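Local coordinates for hypothetical protein Atu1913 (Agrobacterium tumefaciens, PDB 2B1Y) that is of unknown function, a small protein of the DUF1883 family whose two copies in the assembly share a continuous beta-sheet, at residues Pro4-Tyr8 against Phe43-Phe49. Residues are numbered along the deposited sequence; the frame is centred on the assembly and turned at random. Where two conformers were deposited one is given.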
ATOM      1  N   PRO A   4      -4.483   0.159  13.112  1.00 49.61           N
ATOM      2  CA  PRO A   4      -3.455   0.502  12.120  1.00 49.24           C
ATOM      3  C   PRO A   4      -2.661  -0.733  11.715  1.00 47.74           C
ATOM      4  O   PRO A   4      -2.336  -1.577  12.579  1.00 48.29           O
ATOM      5  CB  PRO A   4      -2.547   1.488  12.868  1.00 49.64           C
ATOM      6  CG  PRO A   4      -3.357   1.944  14.058  1.00 50.51           C
ATOM      7  CD  PRO A   4      -4.216   0.771  14.420  1.00 50.46           C
ATOM      8  N   ASN A   5      -2.358  -0.855  10.425  1.00 44.65           N
ATOM      9  CA  ASN A   5      -1.717  -2.072   9.939  1.00 42.19           C
ATOM     10  C   ASN A   5      -0.336  -2.335  10.564  1.00 40.67           C
ATOM     11  O   ASN A   5       0.065  -3.493  10.727  1.00 39.86           O
ATOM     12  CB  ASN A   5      -1.655  -2.104   8.403  1.00 42.19           C
ATOM     13  CG  ASN A   5      -3.015  -2.436   7.748  1.00 42.55           C
ATOM     14  OD1 ASN A   5      -3.883  -3.060   8.353  1.00 45.13           O
ATOM     15  ND2 ASN A   5      -3.186  -2.015   6.498  1.00 42.15           N
ATOM     16  N   PHE A   6       0.380  -1.271  10.931  1.00 38.13           N
ATOM     17  CA  PHE A   6       1.749  -1.393  11.501  1.00 36.35           C
ATOM     18  C   PHE A   6       2.124  -0.063  12.149  1.00 35.60           C
ATOM     19  O   PHE A   6       1.477   0.951  11.880  1.00 35.40           O
ATOM     20  CB  PHE A   6       2.756  -1.739  10.407  1.00 35.86           C
ATOM     21  CG  PHE A   6       2.698  -0.813   9.212  1.00 36.26           C
ATOM     22  CD1 PHE A   6       1.931  -1.151   8.100  1.00 35.14           C
ATOM     23  CD2 PHE A   6       3.390   0.419   9.213  1.00 33.77           C
ATOM     24  CE1 PHE A   6       1.865  -0.278   6.982  1.00 37.62           C
ATOM     25  CE2 PHE A   6       3.323   1.279   8.106  1.00 34.96           C
ATOM     26  CZ  PHE A   6       2.557   0.930   6.998  1.00 35.98           C
ATOM     27  N   ARG A   7       3.164  -0.048  12.985  1.00 33.48           N
ATOM     28  CA  ARG A   7       3.549   1.160  13.686  1.00 33.06           C
ATOM     29  C   ARG A   7       4.492   1.983  12.810  1.00 31.62           C
ATOM     30  O   ARG A   7       5.181   1.446  11.957  1.00 31.81           O
ATOM     31  CB  ARG A   7       4.217   0.849  15.041  1.00 33.06           C
ATOM     32  CG  ARG A   7       3.284   0.165  16.100  1.00 36.38           C
ATOM     33  CD  ARG A   7       3.944   0.124  17.460  1.00 34.27           C
ATOM     34  NE  ARG A   7       4.107   1.490  17.922  1.00 42.60           N
ATOM     35  CZ  ARG A   7       5.149   1.947  18.598  1.00 39.13           C
ATOM     36  NH1 ARG A   7       5.176   3.218  18.925  1.00 41.45           N
ATOM     37  NH2 ARG A   7       6.143   1.142  18.932  1.00 40.97           N
ATOM     38  N   TYR A   8       4.526   3.274  13.037  1.00 31.34           N
ATOM     39  CA  TYR A   8       5.425   4.138  12.254  1.00 30.70           C
ATOM     40  C   TYR A   8       5.723   5.414  13.022  1.00 30.11           C
ATOM     41  O   TYR A   8       5.010   5.775  13.978  1.00 29.94           O
ATOM     42  CB  TYR A   8       4.814   4.483  10.875  1.00 31.93           C
ATOM     43  CG  TYR A   8       3.638   5.421  10.963  1.00 33.85           C
ATOM     44  CD1 TYR A   8       2.375   4.933  11.294  1.00 34.62           C
ATOM     45  CD2 TYR A   8       3.786   6.793  10.744  1.00 34.38           C
ATOM     46  CE1 TYR A   8       1.289   5.791  11.403  1.00 36.04           C
ATOM     47  CE2 TYR A   8       2.710   7.660  10.857  1.00 36.48           C
ATOM     48  CZ  TYR A   8       1.457   7.133  11.186  1.00 37.87           C
ATOM     49  OH  TYR A   8       0.362   7.955  11.285  1.00 40.82           O
ATOM     50  N   PHE A  43       0.000   7.477   1.985  1.00 30.06           N
ATOM     51  CA  PHE A  43       0.472   6.627   3.068  1.00 30.80           C
ATOM     52  C   PHE A  43      -0.565   6.486   4.213  1.00 31.85           C
ATOM     53  O   PHE A  43      -0.839   5.373   4.679  1.00 31.39           O
ATOM     54  CB  PHE A  43       1.793   7.177   3.631  1.00 30.77           C
ATOM     55  CG  PHE A  43       2.338   6.392   4.790  1.00 29.71           C
ATOM     56  CD1 PHE A  43       3.078   5.224   4.568  1.00 31.36           C
ATOM     57  CD2 PHE A  43       2.143   6.835   6.099  1.00 30.75           C
ATOM     58  CE1 PHE A  43       3.589   4.491   5.640  1.00 28.48           C
ATOM     59  CE2 PHE A  43       2.659   6.103   7.153  1.00 32.07           C
ATOM     60  CZ  PHE A  43       3.405   4.950   6.907  1.00 31.36           C
ATOM     61  N   THR A  44      -1.138   7.596   4.656  0.50 32.42           N
ATOM     62  CA  THR A  44      -2.075   7.544   5.786  0.50 33.25           C
ATOM     63  C   THR A  44      -3.324   6.739   5.427  0.50 35.01           C
ATOM     64  O   THR A  44      -3.932   6.121   6.300  0.50 33.90           O
ATOM     65  CB  THR A  44      -2.489   8.930   6.310  0.50 33.34           C
ATOM     66  OG1 THR A  44      -3.322   9.583   5.344  0.50 33.02           O
ATOM     67  CG2 THR A  44      -1.254   9.783   6.631  0.50 33.81           C
ATOM     68  N   GLU A  45      -3.686   6.738   4.140  1.00 36.27           N
ATOM     69  CA  GLU A  45      -4.783   5.897   3.652  1.00 39.29           C
ATOM     70  C   GLU A  45      -4.418   4.434   3.727  1.00 39.27           C
ATOM     71  O   GLU A  45      -5.245   3.624   4.135  1.00 41.01           O
ATOM     72  CB  GLU A  45      -5.239   6.312   2.235  1.00 39.57           C
ATOM     73  CG  GLU A  45      -5.660   7.787   2.102  1.00 45.75           C
ATOM     74  CD  GLU A  45      -6.820   8.184   3.007  1.00 53.06           C
ATOM     75  OE1 GLU A  45      -7.943   7.692   2.776  1.00 57.81           O
ATOM     76  OE2 GLU A  45      -6.618   8.983   3.951  1.00 55.07           O
ATOM     77  N   LEU A  46      -3.184   4.094   3.404  0.50 39.39           N
ATOM     78  CA  LEU A  46      -2.792   2.703   3.384  0.50 38.90           C
ATOM     79  C   LEU A  46      -2.553   2.074   4.781  0.50 38.57           C
ATOM     80  O   LEU A  46      -2.482   0.847   4.918  0.50 38.22           O
ATOM     81  CB  LEU A  46      -1.646   2.519   2.378  0.50 38.98           C
ATOM     82  CG  LEU A  46      -2.021   3.114   0.994  0.50 37.88           C
ATOM     83  CD1 LEU A  46      -0.792   3.358   0.113  0.50 35.54           C
ATOM     84  CD2 LEU A  46      -3.071   2.294   0.240  0.50 35.53           C
ATOM     85  N   LEU A  47      -2.492   2.909   5.826  1.00 37.88           N
ATOM     86  CA  LEU A  47      -2.486   2.405   7.202  1.00 37.81           C
ATOM     87  C   LEU A  47      -3.818   1.744   7.586  1.00 36.75           C
ATOM     88  O   LEU A  47      -3.842   0.896   8.470  1.00 37.07           O
ATOM     89  CB  LEU A  47      -2.156   3.516   8.190  1.00 37.58           C
ATOM     90  CG  LEU A  47      -0.699   3.964   8.307  1.00 37.70           C
ATOM     91  CD1 LEU A  47      -0.725   5.347   8.913  1.00 38.01           C
ATOM     92  CD2 LEU A  47       0.035   3.027   9.213  1.00 39.21           C
ATOM     93  N   ASP A  48      -4.904   2.131   6.919  1.00 35.79           N
ATOM     94  CA  ASP A  48      -6.228   1.549   7.187  1.00 36.14           C
ATOM     95  C   ASP A  48      -6.733   0.625   6.054  1.00 34.47           C
ATOM     96  O   ASP A  48      -7.912   0.206   6.063  1.00 34.13           O
ATOM     97  CB  ASP A  48      -7.277   2.654   7.443  1.00 37.40           C
ATOM     98  CG  ASP A  48      -6.985   3.464   8.690  1.00 41.77           C
ATOM     99  OD1 ASP A  48      -6.362   2.920   9.637  1.00 47.23           O
ATOM    100  OD2 ASP A  48      -7.369   4.653   8.711  1.00 45.79           O
ATOM    101  N   PHE A  49      -5.864   0.314   5.093  1.00 31.65           N
ATOM    102  CA  PHE A  49      -6.272  -0.494   3.931  1.00 30.50           C
ATOM    103  C   PHE A  49      -6.427  -1.965   4.314  1.00 30.37           C
ATOM    104  O   PHE A  49      -5.477  -2.611   4.810  1.00 30.46           O
ATOM    105  CB  PHE A  49      -5.267  -0.312   2.788  1.00 30.28           C
ATOM    106  CG  PHE A  49      -5.563  -1.148   1.582  1.00 31.32           C
ATOM    107  CD1 PHE A  49      -6.867  -1.220   1.047  1.00 28.46           C
ATOM    108  CD2 PHE A  49      -4.509  -1.813   0.927  1.00 32.01           C
ATOM    109  CE1 PHE A  49      -7.129  -1.993  -0.113  1.00 31.09           C
ATOM    110  CE2 PHE A  49      -4.758  -2.577  -0.225  1.00 30.62           C
ATOM    111  CZ  PHE A  49      -6.061  -2.676  -0.734  1.00 31.53           C
TER
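Phe-43 turns the edge of its ring to one face of Tyr-8, an edge-to-face pair with centroids 5.3 Å apart and planes at 79°. Phe-43 CZ also lies at the edge of the Phe-6 ring, near its plane, 3.9 Å from Phe-6 CE2. Over one face of Phe-6 sits the CD2 methyl of Leu-47, a CH-pi contact 4.1 Å from the centroid. The other branch, Leu-47 CD1, meets Tyr-8 obliquely, 3.2 Å from Tyr-8 CE1, tight enough that the exact value is doubtful. Phe-43 reaches both loop rings with CG anti to its backbone N (chi1 178°).

Beside this apolar cluster, Asn-5 ties the N-terminal segment to helix 37-46 and the turn that follows. Its backbone N donates to Leu-47 O at 3.0 Å, while ND2 reaches Phe-49 O at 2.9 Å in a nearly straight bond (169°) and Leu-46 O more weakly. OD1 takes a hydrogen bond from Lys-50, so both ends of the amide are engaged and its rotation is fixed. Tyr-8 also pairs in an antiparallel ladder with the second subunit, whose Ile-74 packs on Phe-43. At this interface, then, rings and Leu-47 methyls supply apolar packing, while Asn-5, bonding backbone carbonyls, fixes where the segment sits.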